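Side-chain contact in Lin0012 protein (Listeria innocua, PDB 3K17), which probably phosphorylates phosphomevalonate at the expense of ATP, as a GHMP-family kinase of the mevalonate route to isoprenoids: residues K275-R278 against R279-E283. Sequence-based numbering, arbitrary orientation.
Sequences KENR and RILQE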
ATOM      1  N   LYS A 275     -37.712 -29.570 -22.696  1.00 27.24           N
ATOM      2  CA  LYS A 275     -38.725 -29.150 -21.735  1.00 28.46           C
ATOM      3  C   LYS A 275     -38.307 -29.571 -20.336  1.00 28.75           C
ATOM      4  O   LYS A 275     -38.419 -28.795 -19.384  1.00 28.46           O
ATOM      5  CB  LYS A 275     -40.085 -29.775 -22.059  1.00 30.38           C
ATOM      6  CG  LYS A 275     -40.646 -29.440 -23.427  1.00 32.56           C
ATOM      7  CD  LYS A 275     -42.079 -29.966 -23.540  1.00 36.55           C
ATOM      8  CE  LYS A 275     -42.508 -30.140 -24.985  1.00 37.94           C
ATOM      9  NZ  LYS A 275     -42.405 -28.872 -25.740  1.00 40.95           N
ATOM     10  N   GLU A 276     -37.818 -30.802 -20.213  1.00 29.29           N
ATOM     11  CA  GLU A 276     -37.381 -31.308 -18.918  1.00 29.16           C
ATOM     12  C   GLU A 276     -36.160 -30.546 -18.411  1.00 28.45           C
ATOM     13  O   GLU A 276     -36.084 -30.204 -17.226  1.00 28.67           O
ATOM     14  CB  GLU A 276     -37.050 -32.801 -19.002  1.00 31.29           C
ATOM     15  CG  GLU A 276     -38.225 -33.688 -19.387  1.00 34.52           C
ATOM     16  CD  GLU A 276     -37.896 -35.161 -19.239  1.00 38.32           C
ATOM     17  OE1 GLU A 276     -37.623 -35.586 -18.100  1.00 39.73           O
ATOM     18  OE2 GLU A 276     -37.904 -35.891 -20.252  1.00 39.92           O
ATOM     19  N   ASN A 277     -35.201 -30.284 -19.298  1.00 27.72           N
ATOM     20  CA  ASN A 277     -34.007 -29.549 -18.886  1.00 26.78           C
ATOM     21  C   ASN A 277     -34.461 -28.187 -18.376  1.00 25.05           C
ATOM     22  O   ASN A 277     -34.016 -27.724 -17.331  1.00 26.08           O
ATOM     23  CB  ASN A 277     -33.037 -29.359 -20.058  1.00 24.79           C
ATOM     24  CG  ASN A 277     -31.613 -29.069 -19.598  1.00 23.41           C
ATOM     25  OD1 ASN A 277     -31.387 -28.646 -18.464  1.00 26.35           O
ATOM     26  ND2 ASN A 277     -30.647 -29.287 -20.483  1.00 24.71           N
ATOM     27  N   ARG A 278     -35.356 -27.551 -19.124  1.00 28.28           N
ATOM     28  CA  ARG A 278     -35.872 -26.247 -18.730  1.00 29.76           C
ATOM     29  C   ARG A 278     -36.450 -26.320 -17.326  1.00 30.23           C
ATOM     30  O   ARG A 278     -36.213 -25.443 -16.502  1.00 31.14           O
ATOM     31  CB  ARG A 278     -36.974 -25.781 -19.688  1.00 30.10           C
ATOM     32  CG  ARG A 278     -37.631 -24.472 -19.246  1.00 29.08           C
ATOM     33  CD  ARG A 278     -38.862 -24.112 -20.061  1.00 27.73           C
ATOM     34  NE  ARG A 278     -39.437 -22.856 -19.586  1.00 28.18           N
ATOM     35  CZ  ARG A 278     -40.637 -22.391 -19.923  1.00 28.47           C
ATOM     36  NH1 ARG A 278     -41.416 -23.072 -20.751  1.00 26.41           N
ATOM     37  NH2 ARG A 278     -41.065 -21.240 -19.420  1.00 28.41           N
ATOM     38  N   ARG A 279     -37.207 -27.379 -17.064  1.00 32.31           N
ATOM     39  CA  ARG A 279     -37.849 -27.568 -15.773  1.00 33.61           C
ATOM     40  C   ARG A 279     -36.886 -27.667 -14.600  1.00 33.22           C
ATOM     41  O   ARG A 279     -37.055 -26.966 -13.601  1.00 33.25           O
ATOM     42  CB  ARG A 279     -38.746 -28.811 -15.806  1.00 38.29           C
ATOM     43  CG  ARG A 279     -39.844 -28.772 -16.873  1.00 42.76           C
ATOM     44  CD  ARG A 279     -40.688 -27.509 -16.763  1.00 46.35           C
ATOM     45  NE  ARG A 279     -41.876 -27.537 -17.619  1.00 49.75           N
ATOM     46  CZ  ARG A 279     -41.863 -27.501 -18.950  1.00 50.66           C
ATOM     47  NH1 ARG A 279     -40.716 -27.435 -19.614  1.00 49.88           N
ATOM     48  NH2 ARG A 279     -43.008 -27.516 -19.619  1.00 51.76           N
ATOM     49  N   ILE A 280     -35.873 -28.523 -14.710  1.00 31.65           N
ATOM     50  CA  ILE A 280     -34.926 -28.676 -13.610  1.00 30.79           C
ATOM     51  C   ILE A 280     -34.124 -27.400 -13.366  1.00 30.52           C
ATOM     52  O   ILE A 280     -33.684 -27.145 -12.250  1.00 28.49           O
ATOM     53  CB  ILE A 280     -33.956 -29.860 -13.843  1.00 31.87           C
ATOM     54  CG1 ILE A 280     -33.012 -29.562 -15.007  1.00 31.22           C
ATOM     55  CG2 ILE A 280     -34.756 -31.128 -14.136  1.00 31.69           C
ATOM     56  CD1 ILE A 280     -31.970 -30.640 -15.218  1.00 31.42           C
ATOM     57  N   LEU A 281     -33.934 -26.600 -14.412  1.00 31.57           N
ATOM     58  CA  LEU A 281     -33.200 -25.347 -14.264  1.00 32.00           C
ATOM     59  C   LEU A 281     -34.109 -24.353 -13.550  1.00 34.64           C
ATOM     60  O   LEU A 281     -33.644 -23.521 -12.773  1.00 35.21           O
ATOM     61  CB  LEU A 281     -32.765 -24.810 -15.634  1.00 28.37           C
ATOM     62  CG  LEU A 281     -31.553 -25.524 -16.256  1.00 25.60           C
ATOM     63  CD1 LEU A 281     -31.347 -25.081 -17.692  1.00 24.02           C
ATOM     64  CD2 LEU A 281     -30.316 -25.237 -15.424  1.00 23.87           C
ATOM     65  N   GLN A 282     -35.410 -24.454 -13.810  1.00 36.37           N
ATOM     66  CA  GLN A 282     -36.386 -23.585 -13.161  1.00 37.66           C
ATOM     67  C   GLN A 282     -36.389 -23.948 -11.682  1.00 38.38           C
ATOM     68  O   GLN A 282     -36.413 -23.077 -10.815  1.00 39.01           O
ATOM     69  CB  GLN A 282     -37.794 -23.815 -13.726  1.00 39.69           C
ATOM     70  CG  GLN A 282     -37.990 -23.448 -15.189  1.00 39.53           C
ATOM     71  CD  GLN A 282     -39.431 -23.646 -15.643  1.00 41.34           C
ATOM     72  OE1 GLN A 282     -39.980 -24.745 -15.551  1.00 41.03           O
ATOM     73  NE2 GLN A 282     -40.047 -22.581 -16.133  1.00 39.85           N
ATOM     74  N   GLU A 283     -36.364 -25.250 -11.409  1.00 39.14           N
ATOM     75  CA  GLU A 283     -36.366 -25.763 -10.045  1.00 40.59           C
ATOM     76  C   GLU A 283     -35.126 -25.287  -9.298  1.00 39.53           C
ATOM     77  O   GLU A 283     -35.213 -24.783  -8.177  1.00 38.39           O
ATOM     78  CB  GLU A 283     -36.388 -27.292 -10.061  1.00 44.16           C
ATOM     79  CG  GLU A 283     -37.517 -27.889 -10.882  1.00 50.34           C
ATOM     80  CD  GLU A 283     -38.880 -27.669 -10.256  1.00 55.01           C
ATOM     81  OE1 GLU A 283     -39.896 -27.940 -10.936  1.00 57.67           O
ATOM     82  OE2 GLU A 283     -38.936 -27.236  -9.083  1.00 57.37           O
TER
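R278 and Q282, one helical turn apart, lean together obliquely on one side of helix 267-288. The arginine chain runs out extended, with CG anti to the backbone N (chi1 175°), which brings its guanidinium alongside the end of Q282; R278 NE lies 3.5 Å from Q282 NE2. The guanidinium and amide planes are turned 43° against each other, so the groups neither stack nor lie flush. R278 NE and Q282 NE2 are both donors and do not bond to each other; instead they share the carboxylate of E293, R278 NE meeting OE1 in a salt bridge and Q282 NE2 hydrogen-bonding to OE2. D302 and E305 of helix 295-306 form further salt bridges with R278.

R279 takes a different course. A bend at chi2 (-54°) folds its chain back toward the preceding turn, where R279 NH1 stands 3.4 Å from K275 CB and makes a weak hydrogen bond to K275 O, an oxygen whose position is less certain. R278 CD lies 3.8 Å from R279 NH1. The two guanidinium groups come within 4.6 Å (NH1 of R278 to NH1 of R279), and E305, which salt-bridges both, probably offsets their like charges.

Farther round the helix, I280 rests CG2 3.5 Å from E276 O, while I280 N bonds to that oxygen at 3.0 Å. L281 N likewise hydrogen-bonds to N277 O, and Q282 N to R278 O. These regular i to i+4 bonds mark a continuous alpha-helix in the C-terminal GHMP kinase region, with R278 and R279 joining it by salt bridges to helix 295-306.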